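Local coordinates for protein uncharacterized N-acetyltransferase SSO0209 (Sulfolobus solfataricus strain P2, PDB 5C88) that transfers an acetyl group from acetyl-CoA to the alpha-amino group at the N-terminus of proteins, preferring substrates that begin with serine, at residues L31-N36 against V89-V94; A52-I57 against G64-R69. All coordinates share one frame; numbering follows the deposited sequence.

Interaction 1: L31-N36 against V89-V94; sequences LTLPEN and VVSIAV. With COA (coenzyme A), chain C.
Thr32, the last residue of helix 22-32, and Leu33, which leaves the helix, rest on Ala93 of strand 83-94 beside the pantetheine arm of coenzyme A. From Thr32 CB, 4.0 Å from the Ala93 CB methyl, the side chain divides. CG2 is anti to the backbone N, with OG1 at chi1 -74°, and this rotation presents the methyl to strand and cofactor together: Thr32 CG2 comes within 3.7 Å of Ala93 CB and 3.4 Å of C6P of coenzyme A. The hydroxyl branch faces the end of the strand instead, where Thr32 OG1 stands 3.9 Å from Val94 O; that carbonyl is hydrogen-bonded by Arg99.

Leu33 divides its two methyls in a similar way. Leu33 CD1 reaches 3.9 Å to Ala93 CB and also lies near the Ser91 hydroxyl, which has its hydrogen-bond partner in Tyr65, while Leu33 CD2 approaches the amide N4P of coenzyme A at 3.8 Å. The Ala93 methyl is thus met by a branch of each residue. From the strand, the main-chain N of Val94 gives a weak hydrogen bond to O9P of coenzyme A at 3.0 Å, its N-H bent to 129°. Farther back, the strand carries a classic beta bulge at Val90 and Ser91, opposite Met67, a feature of this strand in GNAT acetyltransferases. Beyond Leu33 the chain runs on to Glu35, which is important for substrate specificity.

The helix end and the strand meet by van der Waals contact of small methyls, and the strand adds one weak main-chain hydrogen bond to the cofactor. With Thr32 CG2 and Leu33 CD2 also touching the pantetheine arm, its fit here probably depends more on shape than on polar bonds.

Interaction 2: A52-I57 against G64-R69; sequences AFFVAI and GYIMPR
The Phe53 ring lies across the Met67 side chain, with Met67 CA almost squarely above its centre, 4.1 Å from the centroid and 6° off the ring normal. This is a CH-pi contact. With chi1 at -165°, the Phe53 ring swings away from its own main-chain N and over to the neighbouring strand. Met67 continues past the same ring in an extended chain, and its SD makes an oblique Met-aromatic contact 4.7 Å from the centroid. Pro68 crosses the phenylalanine at about a right angle, placing its CD 3.7 Å from Phe53 CB, while its CG packs against Ala52 CB. Farther along, Val55 and Tyr65 also cross nearly perpendicularly, CG1 against CB. Phe54 turns to the face opposite Val55 and Tyr65, where the Ile66 CG2 methyl sits near its ring plane, at the edge.

Between the strands, Ile66 N gives Phe54 O a nearly straight hydrogen bond of 2.8 Å. Helix 39-48 packs on the Phe53 and Met67 side, and helix 103-117 on Phe54 and Ala56. Strands 54-58 and 61-72 thus form an antiparallel beta hairpin between helices, the arrangement of the N-terminal half of the GNAT fold.

How the interactions relate
Both interactions are buried and reach the same sheet through neighbouring strands 61-72 and 83-94; along the chain, interaction 2 is nested within the loop that interaction 1 closes. They meet directly, through the hydroxyl pair shared by the two and through a probable hydrogen bond of Met67 N to Ser91 O at the bulge. The chemistry follows position. Interaction 2 joins two sheet strands through main-chain hydrogen bonds and aromatic and aliphatic side chains in the core. Interaction 1 brings a helix end and loop onto a strand through a few methyl groups, buries less surface, and shares its contacts with coenzyme A at the active-site cleft.

Interaction 1: L31-N36 against V89-V94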
ATOM      1  N   LEU A  31     -15.797   1.304  -2.751  1.00 55.32           N
ATOM      2  CA  LEU A  31     -15.974   2.457  -3.638  1.00 52.27           C
ATOM      3  C   LEU A  31     -14.864   2.656  -4.672  1.00 50.08           C
ATOM      4  O   LEU A  31     -15.121   3.056  -5.812  1.00 53.34           O
ATOM      5  CB  LEU A  31     -16.074   3.746  -2.808  1.00 53.57           C
ATOM      6  CG  LEU A  31     -17.414   4.217  -2.251  1.00 53.82           C
ATOM      7  CD1 LEU A  31     -17.251   5.563  -1.569  1.00 47.68           C
ATOM      8  CD2 LEU A  31     -18.438   4.295  -3.361  1.00 54.73           C
ATOM      9  N   THR A  32     -13.628   2.401  -4.261  1.00 45.16           N
ATOM     10  CA  THR A  32     -12.463   2.847  -5.020  1.00 50.19           C
ATOM     11  C   THR A  32     -11.870   1.784  -5.953  1.00 54.54           C
ATOM     12  O   THR A  32     -11.400   2.106  -7.049  1.00 58.94           O
ATOM     13  CB  THR A  32     -11.363   3.359  -4.048  1.00 49.31           C
ATOM     14  OG1 THR A  32     -11.744   4.634  -3.515  1.00 39.74           O
ATOM     15  CG2 THR A  32     -10.038   3.513  -4.752  1.00 64.15           C
ATOM     16  N   LEU A  33     -11.948   0.522  -5.533  1.00 53.23           N
ATOM     17  CA  LEU A  33     -11.126  -0.556  -6.077  1.00 43.97           C
ATOM     18  C   LEU A  33     -11.943  -1.782  -6.474  1.00 47.54           C
ATOM     19  O   LEU A  33     -13.021  -1.989  -5.944  1.00 43.02           O
ATOM     20  CB  LEU A  33     -10.075  -0.963  -5.041  1.00 41.33           C
ATOM     21  CG  LEU A  33      -8.942   0.006  -4.727  1.00 42.63           C
ATOM     22  CD1 LEU A  33      -8.373  -0.297  -3.349  1.00 48.41           C
ATOM     23  CD2 LEU A  33      -7.855  -0.081  -5.792  1.00 42.12           C
ATOM     24  N   PRO A  34     -11.415  -2.621  -7.392  1.00 55.75           N
ATOM     25  CA  PRO A  34     -12.156  -3.822  -7.801  1.00 58.50           C
ATOM     26  C   PRO A  34     -11.826  -5.029  -6.929  1.00 64.84           C
ATOM     27  O   PRO A  34     -12.451  -6.083  -7.042  1.00 67.73           O
ATOM     28  CB  PRO A  34     -11.686  -4.053  -9.242  1.00 53.47           C
ATOM     29  CG  PRO A  34     -10.495  -3.083  -9.461  1.00 48.95           C
ATOM     30  CD  PRO A  34     -10.147  -2.502  -8.132  1.00 47.06           C
ATOM     31  N   GLU A  35     -10.846  -4.859  -6.052  1.00 65.35           N
ATOM     32  CA  GLU A  35     -10.346  -5.944  -5.219  1.00 65.48           C
ATOM     33  C   GLU A  35     -10.901  -5.795  -3.813  1.00 56.88           C
ATOM     34  O   GLU A  35     -10.378  -5.017  -3.021  1.00 54.67           O
ATOM     35  CB  GLU A  35      -8.820  -5.925  -5.219  1.00 71.98           C
ATOM     36  CG  GLU A  35      -8.268  -5.290  -6.488  1.00 83.58           C
ATOM     37  CD  GLU A  35      -6.769  -5.140  -6.474  1.00 93.92           C
ATOM     38  OE1 GLU A  35      -6.075  -6.172  -6.355  1.00 96.44           O
ATOM     39  OE2 GLU A  35      -6.287  -3.991  -6.591  1.00 95.31           O
ATOM     40  N   ASN A  36     -11.956  -6.554  -3.516  1.00 48.64           N
ATOM     41  CA  ASN A  36     -12.803  -6.306  -2.350  1.00 41.40           C
ATOM     42  C   ASN A  36     -12.777  -7.417  -1.274  1.00 45.69           C
ATOM     43  O   ASN A  36     -13.721  -8.198  -1.128  1.00 44.63           O
ATOM     44  CB  ASN A  36     -14.231  -6.063  -2.836  1.00 42.45           C
ATOM     45  CG  ASN A  36     -14.338  -4.853  -3.776  1.00 53.03           C
ATOM     46  OD1 ASN A  36     -13.935  -3.744  -3.430  1.00 58.99           O
ATOM     47  ND2 ASN A  36     -14.872  -5.073  -4.969  1.00 54.20           N
ATOM     48  N   VAL A  89       2.831  -3.604   0.161  1.00 37.43           N
ATOM     49  CA  VAL A  89       1.618  -2.783   0.135  1.00 28.69           C
ATOM     50  C   VAL A  89       0.534  -3.584  -0.533  1.00 31.71           C
ATOM     51  O   VAL A  89       0.499  -3.658  -1.751  1.00 30.44           O
ATOM     52  CB  VAL A  89       1.776  -1.465  -0.654  1.00 32.97           C
ATOM     53  CG1 VAL A  89       0.450  -0.642  -0.628  1.00 30.00           C
ATOM     54  CG2 VAL A  89       2.932  -0.650  -0.142  1.00 28.62           C
ATOM     55  N   VAL A  90      -0.347  -4.182   0.255  1.00 25.97           N
ATOM     56  CA  VAL A  90      -1.433  -4.986  -0.278  1.00 26.80           C
ATOM     57  C   VAL A  90      -2.566  -4.128  -0.880  1.00 44.46           C
ATOM     58  O   VAL A  90      -3.312  -4.573  -1.750  1.00 47.03           O
ATOM     59  CB  VAL A  90      -1.977  -5.893   0.834  1.00 28.23           C
ATOM     60  CG1 VAL A  90      -3.311  -6.516   0.460  1.00 28.45           C
ATOM     61  CG2 VAL A  90      -0.945  -6.950   1.172  1.00 39.81           C
ATOM     62  N   SER A  91      -2.674  -2.882  -0.442  1.00 49.81           N
ATOM     63  CA  SER A  91      -3.843  -2.078  -0.772  1.00 45.42           C
ATOM     64  C   SER A  91      -3.675  -0.645  -0.296  1.00 43.28           C
ATOM     65  O   SER A  91      -3.160  -0.409   0.800  1.00 45.58           O
ATOM     66  CB  SER A  91      -5.097  -2.695  -0.138  1.00 44.31           C
ATOM     67  OG  SER A  91      -6.259  -2.056  -0.597  1.00 44.94           O
ATOM     68  N   ILE A  92      -4.102   0.308  -1.115  1.00 38.43           N
ATOM     69  CA  ILE A  92      -4.053   1.707  -0.721  1.00 39.29           C
ATOM     70  C   ILE A  92      -5.063   2.511  -1.526  1.00 37.76           C
ATOM     71  O   ILE A  92      -5.078   2.466  -2.735  1.00 38.99           O
ATOM     72  CB  ILE A  92      -2.637   2.325  -0.887  1.00 37.63           C
ATOM     73  CG1 ILE A  92      -2.695   3.836  -0.687  1.00 39.43           C
ATOM     74  CG2 ILE A  92      -2.040   2.035  -2.256  1.00 30.39           C
ATOM     75  CD1 ILE A  92      -1.367   4.504  -0.876  1.00 42.76           C
ATOM     76  N   ALA A  93      -5.918   3.250  -0.837  1.00 39.66           N
ATOM     77  CA  ALA A  93      -6.961   3.976  -1.521  1.00 33.79           C
ATOM     78  C   ALA A  93      -7.219   5.297  -0.831  1.00 37.91           C
ATOM     79  O   ALA A  93      -7.089   5.408   0.385  1.00 36.10           O
ATOM     80  CB  ALA A  93      -8.219   3.144  -1.586  1.00 31.34           C
ATOM     81  N   VAL A  94      -7.546   6.300  -1.641  1.00 42.19           N
ATOM     82  CA  VAL A  94      -7.975   7.619  -1.181  1.00 41.56           C
ATOM     83  C   VAL A  94      -9.283   7.952  -1.858  1.00 42.06           C
ATOM     84  O   VAL A  94      -9.408   7.775  -3.075  1.00 42.30           O
ATOM     85  CB  VAL A  94      -6.954   8.726  -1.521  1.00 44.55           C
ATOM     86  CG1 VAL A  94      -7.430  10.081  -0.987  1.00 29.50           C
ATOM     87  CG2 VAL A  94      -5.546   8.355  -1.017  1.00 37.22           C
TER
HETATM   88  N1A COA C 300      -3.208  12.294 -12.093  1.00 58.25           N
HETATM   89  C2A COA C 300      -1.867  12.208 -12.349  1.00 59.48           C
HETATM   90  N3A COA C 300      -0.982  11.956 -11.336  1.00 59.13           N
HETATM   91  C4A COA C 300      -1.431  11.790 -10.056  1.00 63.20           C
HETATM   92  C5A COA C 300      -2.755  11.879  -9.792  1.00 62.98           C
HETATM   93  C6A COA C 300      -3.644  12.138 -10.829  1.00 60.02           C
HETATM   94  N6A COA C 300      -5.010  12.334 -11.192  1.00 53.51           N
HETATM   95  N7A COA C 300      -2.943  11.676  -8.457  1.00 69.00           N
HETATM   96  C8A COA C 300      -1.726  11.466  -7.896  1.00 72.19           C
HETATM   97  N9A COA C 300      -0.787  11.533  -8.875  1.00 68.54           N
HETATM   98  C1B COA C 300       0.622  11.371  -8.738  1.00 64.25           C
HETATM   99  C2B COA C 300       1.262  12.490  -8.984  1.00 62.81           C
HETATM  100  O2B COA C 300       2.580  12.204  -9.534  1.00 58.81           O
HETATM  101  C3B COA C 300       1.414  13.241  -7.555  1.00 63.79           C
HETATM  102  O3B COA C 300       2.508  14.145  -7.642  1.00 66.53           O
HETATM  103  P3B COA C 300       2.195  15.713  -7.795  1.00 75.69           P
HETATM  104  O7A COA C 300       3.237  16.490  -7.027  1.00 74.59           O
HETATM  105  O8A COA C 300       0.805  15.978  -7.242  1.00 64.18           O
HETATM  106  O9A COA C 300       2.269  16.096  -9.258  1.00 76.04           O
HETATM  107  C4B COA C 300       1.673  12.260  -6.652  1.00 61.61           C
HETATM  108  O4B COA C 300       0.930  11.058  -7.210  1.00 64.24           O
HETATM  109  C5B COA C 300       1.157  12.576  -5.252  1.00 58.49           C
HETATM  110  O5B COA C 300      -0.264  12.491  -5.229  1.00 59.88           O
HETATM  111  P1A COA C 300      -1.039  12.306  -3.838  1.00 42.05           P
HETATM  112  O1A COA C 300      -0.061  12.188  -2.680  1.00 44.62           O
HETATM  113  O2A COA C 300      -1.941  13.497  -3.577  1.00 45.42           O
HETATM  114  O3A COA C 300      -1.847  10.952  -3.958  1.00 79.69           O
HETATM  115  P2A COA C 300      -3.395  10.846  -4.048  1.00 45.73           P
HETATM  116  O4A COA C 300      -3.897  11.805  -5.109  1.00 56.84           O
HETATM  117  O5A COA C 300      -3.965  11.196  -2.684  1.00 42.61           O
HETATM  118  O6A COA C 300      -3.868   9.314  -4.455  1.00 63.26           O
HETATM  119  CBP COA C 300      -4.255   7.798  -6.417  1.00 79.39           C
HETATM  120  CCP COA C 300      -3.253   8.638  -5.570  1.00 61.67           C
HETATM  121  CDP COA C 300      -5.481   8.629  -6.897  1.00 26.96           C
HETATM  122  CEP COA C 300      -3.493   7.253  -7.653  1.00 62.08           C
HETATM  123  CAP COA C 300      -4.769   6.566  -5.568  1.00 68.97           C
HETATM  124  OAP COA C 300      -3.959   6.443  -4.437  1.00 67.26           O
HETATM  125  C9P COA C 300      -6.188   6.733  -5.165  1.00 64.58           C
HETATM  126  O9P COA C 300      -6.470   7.374  -4.210  1.00 76.35           O
HETATM  127  N8P COA C 300      -7.282   6.128  -5.894  1.00 53.15           N
HETATM  128  C7P COA C 300      -7.056   5.326  -7.076  1.00 43.78           C
HETATM  129  C6P COA C 300      -7.204   3.825  -6.659  1.00 39.69           C
HETATM  130  C5P COA C 300      -6.371   2.991  -7.674  1.00 79.96           C
HETATM  131  O5P COA C 300      -6.714   2.938  -8.854  1.00 82.68           O
HETATM  132  N4P COA C 300      -5.195   2.299  -7.207  1.00 66.19           N
HETATM  133  C3P COA C 300      -4.825   2.377  -5.851  1.00 56.91           C
HETATM  134  C2P COA C 300      -3.942   1.151  -5.506  1.00 56.63           C
HETATM  135  S1P COA C 300      -3.053   0.593  -6.955  1.00101.00           S

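Interaction 2: A52-I57 against G64-R69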
ATOM      1  N   ALA A  52       2.299  -0.322  10.664  1.00 35.14           N
ATOM      2  CA  ALA A  52       2.526   0.139   9.305  1.00 38.72           C
ATOM      3  C   ALA A  52       1.208   0.277   8.540  1.00 37.61           C
ATOM      4  O   ALA A  52       1.196   0.553   7.349  1.00 39.37           O
ATOM      5  CB  ALA A  52       3.456  -0.812   8.599  1.00 39.74           C
ATOM      6  N   PHE A  53       0.104   0.078   9.250  1.00 32.16           N
ATOM      7  CA  PHE A  53      -1.238   0.170   8.693  1.00 27.04           C
ATOM      8  C   PHE A  53      -1.806   1.541   9.056  1.00 32.82           C
ATOM      9  O   PHE A  53      -2.150   1.770  10.206  1.00 36.10           O
ATOM     10  CB  PHE A  53      -2.100  -0.945   9.273  1.00 28.62           C
ATOM     11  CG  PHE A  53      -3.383  -1.198   8.554  1.00 27.66           C
ATOM     12  CD1 PHE A  53      -3.896  -2.482   8.491  1.00 31.08           C
ATOM     13  CD2 PHE A  53      -4.077  -0.173   7.933  1.00 34.32           C
ATOM     14  CE1 PHE A  53      -5.097  -2.732   7.861  1.00 36.43           C
ATOM     15  CE2 PHE A  53      -5.269  -0.408   7.266  1.00 31.26           C
ATOM     16  CZ  PHE A  53      -5.785  -1.685   7.237  1.00 36.40           C
ATOM     17  N   PHE A  54      -1.939   2.440   8.085  1.00 30.55           N
ATOM     18  CA  PHE A  54      -2.342   3.807   8.386  1.00 33.35           C
ATOM     19  C   PHE A  54      -3.650   4.246   7.759  1.00 42.28           C
ATOM     20  O   PHE A  54      -4.021   3.776   6.677  1.00 44.39           O
ATOM     21  CB  PHE A  54      -1.257   4.780   7.941  1.00 35.22           C
ATOM     22  CG  PHE A  54      -0.032   4.729   8.781  1.00 32.53           C
ATOM     23  CD1 PHE A  54       0.016   5.402   9.984  1.00 31.03           C
ATOM     24  CD2 PHE A  54       1.075   4.012   8.368  1.00 36.31           C
ATOM     25  CE1 PHE A  54       1.157   5.360  10.768  1.00 36.74           C
ATOM     26  CE2 PHE A  54       2.213   3.971   9.139  1.00 38.02           C
ATOM     27  CZ  PHE A  54       2.256   4.654  10.344  1.00 34.50           C
ATOM     28  N   VAL A  55      -4.331   5.180   8.430  1.00 37.40           N
ATOM     29  CA  VAL A  55      -5.488   5.826   7.838  1.00 27.05           C
ATOM     30  C   VAL A  55      -5.252   7.315   7.690  1.00 38.58           C
ATOM     31  O   VAL A  55      -4.496   7.901   8.452  1.00 39.14           O
ATOM     32  CB  VAL A  55      -6.789   5.570   8.653  1.00 35.95           C
ATOM     33  CG1 VAL A  55      -7.303   4.168   8.402  1.00 26.43           C
ATOM     34  CG2 VAL A  55      -6.591   5.823  10.158  1.00 38.10           C
ATOM     35  N   ALA A  56      -5.884   7.902   6.671  1.00 42.36           N
ATOM     36  CA  ALA A  56      -5.968   9.355   6.491  1.00 35.15           C
ATOM     37  C   ALA A  56      -7.325   9.886   6.978  1.00 35.68           C
ATOM     38  O   ALA A  56      -8.386   9.365   6.617  1.00 38.89           O
ATOM     39  CB  ALA A  56      -5.740   9.728   5.031  1.00 34.08           C
ATOM     40  N   ILE A  57      -7.282  10.930   7.801  1.00 44.57           N
ATOM     41  CA  ILE A  57      -8.478  11.460   8.461  1.00 42.23           C
ATOM     42  C   ILE A  57      -8.768  12.908   8.084  1.00 45.71           C
ATOM     43  O   ILE A  57      -7.901  13.775   8.202  1.00 38.49           O
ATOM     44  CB  ILE A  57      -8.359  11.405   9.997  1.00 44.24           C
ATOM     45  CG1 ILE A  57      -7.876  10.029  10.478  1.00 35.23           C
ATOM     46  CG2 ILE A  57      -9.683  11.799  10.638  1.00 49.04           C
ATOM     47  CD1 ILE A  57      -8.819   8.905  10.211  1.00 33.95           C
ATOM     48  N   GLY A  64      -8.877   7.699   3.364  1.00 40.19           N
ATOM     49  CA  GLY A  64      -7.741   7.090   2.724  1.00 38.02           C
ATOM     50  C   GLY A  64      -7.043   6.187   3.703  1.00 39.65           C
ATOM     51  O   GLY A  64      -6.916   6.516   4.876  1.00 32.39           O
ATOM     52  N   TYR A  65      -6.570   5.049   3.215  1.00 42.53           N
ATOM     53  CA  TYR A  65      -5.939   4.076   4.074  1.00 28.00           C
ATOM     54  C   TYR A  65      -4.835   3.384   3.325  1.00 34.11           C
ATOM     55  O   TYR A  65      -4.871   3.318   2.102  1.00 46.37           O
ATOM     56  CB  TYR A  65      -6.964   3.045   4.561  1.00 29.36           C
ATOM     57  CG  TYR A  65      -7.342   2.032   3.495  1.00 29.51           C
ATOM     58  CD1 TYR A  65      -6.643   0.828   3.362  1.00 25.04           C
ATOM     59  CD2 TYR A  65      -8.390   2.281   2.622  1.00 29.01           C
ATOM     60  CE1 TYR A  65      -6.964  -0.076   2.376  1.00 33.44           C
ATOM     61  CE2 TYR A  65      -8.726   1.372   1.646  1.00 39.64           C
ATOM     62  CZ  TYR A  65      -8.007   0.195   1.523  1.00 35.73           C
ATOM     63  OH  TYR A  65      -8.344  -0.706   0.541  1.00 32.07           O
ATOM     64  N   ILE A  66      -3.873   2.831   4.055  1.00 37.06           N
ATOM     65  CA  ILE A  66      -2.886   1.948   3.456  1.00 34.41           C
ATOM     66  C   ILE A  66      -2.754   0.689   4.299  1.00 36.79           C
ATOM     67  O   ILE A  66      -2.713   0.754   5.519  1.00 41.84           O
ATOM     68  CB  ILE A  66      -1.499   2.633   3.278  1.00 45.72           C
ATOM     69  CG1 ILE A  66      -0.543   1.695   2.533  1.00 47.49           C
ATOM     70  CG2 ILE A  66      -0.893   3.079   4.615  1.00 38.26           C
ATOM     71  CD1 ILE A  66       0.787   2.331   2.175  1.00 51.44           C
ATOM     72  N   MET A  67      -2.705  -0.459   3.634  1.00 40.65           N
ATOM     73  CA  MET A  67      -2.686  -1.750   4.307  1.00 32.06           C
ATOM     74  C   MET A  67      -1.466  -2.547   3.876  1.00 27.46           C
ATOM     75  O   MET A  67      -1.280  -2.820   2.704  1.00 29.48           O
ATOM     76  CB  MET A  67      -3.973  -2.514   4.006  1.00 32.05           C
ATOM     77  CG  MET A  67      -4.080  -3.896   4.609  1.00 30.28           C
ATOM     78  SD  MET A  67      -5.760  -4.458   4.436  1.00 65.17           S
ATOM     79  CE  MET A  67      -5.588  -6.189   4.682  1.00 43.43           C
ATOM     80  N   PRO A  68      -0.614  -2.891   4.836  1.00 34.91           N
ATOM     81  CA  PRO A  68       0.673  -3.538   4.582  1.00 35.00           C
ATOM     82  C   PRO A  68       0.675  -5.034   4.903  1.00 32.99           C
ATOM     83  O   PRO A  68      -0.129  -5.488   5.715  1.00 38.32           O
ATOM     84  CB  PRO A  68       1.596  -2.793   5.540  1.00 38.22           C
ATOM     85  CG  PRO A  68       0.714  -2.612   6.773  1.00 44.56           C
ATOM     86  CD  PRO A  68      -0.729  -2.459   6.243  1.00 40.78           C
ATOM     87  N   ARG A  69       1.568  -5.785   4.266  1.00 32.03           N
ATOM     88  CA  ARG A  69       1.958  -7.094   4.772  1.00 31.12           C
ATOM     89  C   ARG A  69       3.485  -7.171   4.818  1.00 31.11           C
ATOM     90  O   ARG A  69       4.161  -6.703   3.908  1.00 31.89           O
ATOM     91  CB  ARG A  69       1.379  -8.234   3.925  1.00 33.79           C
ATOM     92  CG  ARG A  69       1.232  -9.531   4.727  1.00 40.08           C
ATOM     93  CD  ARG A  69       0.941 -10.751   3.875  1.00 58.65           C
ATOM     94  NE  ARG A  69      -0.164 -10.549   2.942  1.00 68.85           N
ATOM     95  CZ  ARG A  69      -0.048 -10.639   1.620  1.00 68.49           C
ATOM     96  NH1 ARG A  69       1.127 -10.934   1.078  1.00 60.35           N
ATOM     97  NH2 ARG A  69      -1.106 -10.437   0.840  1.00 73.68           N
TER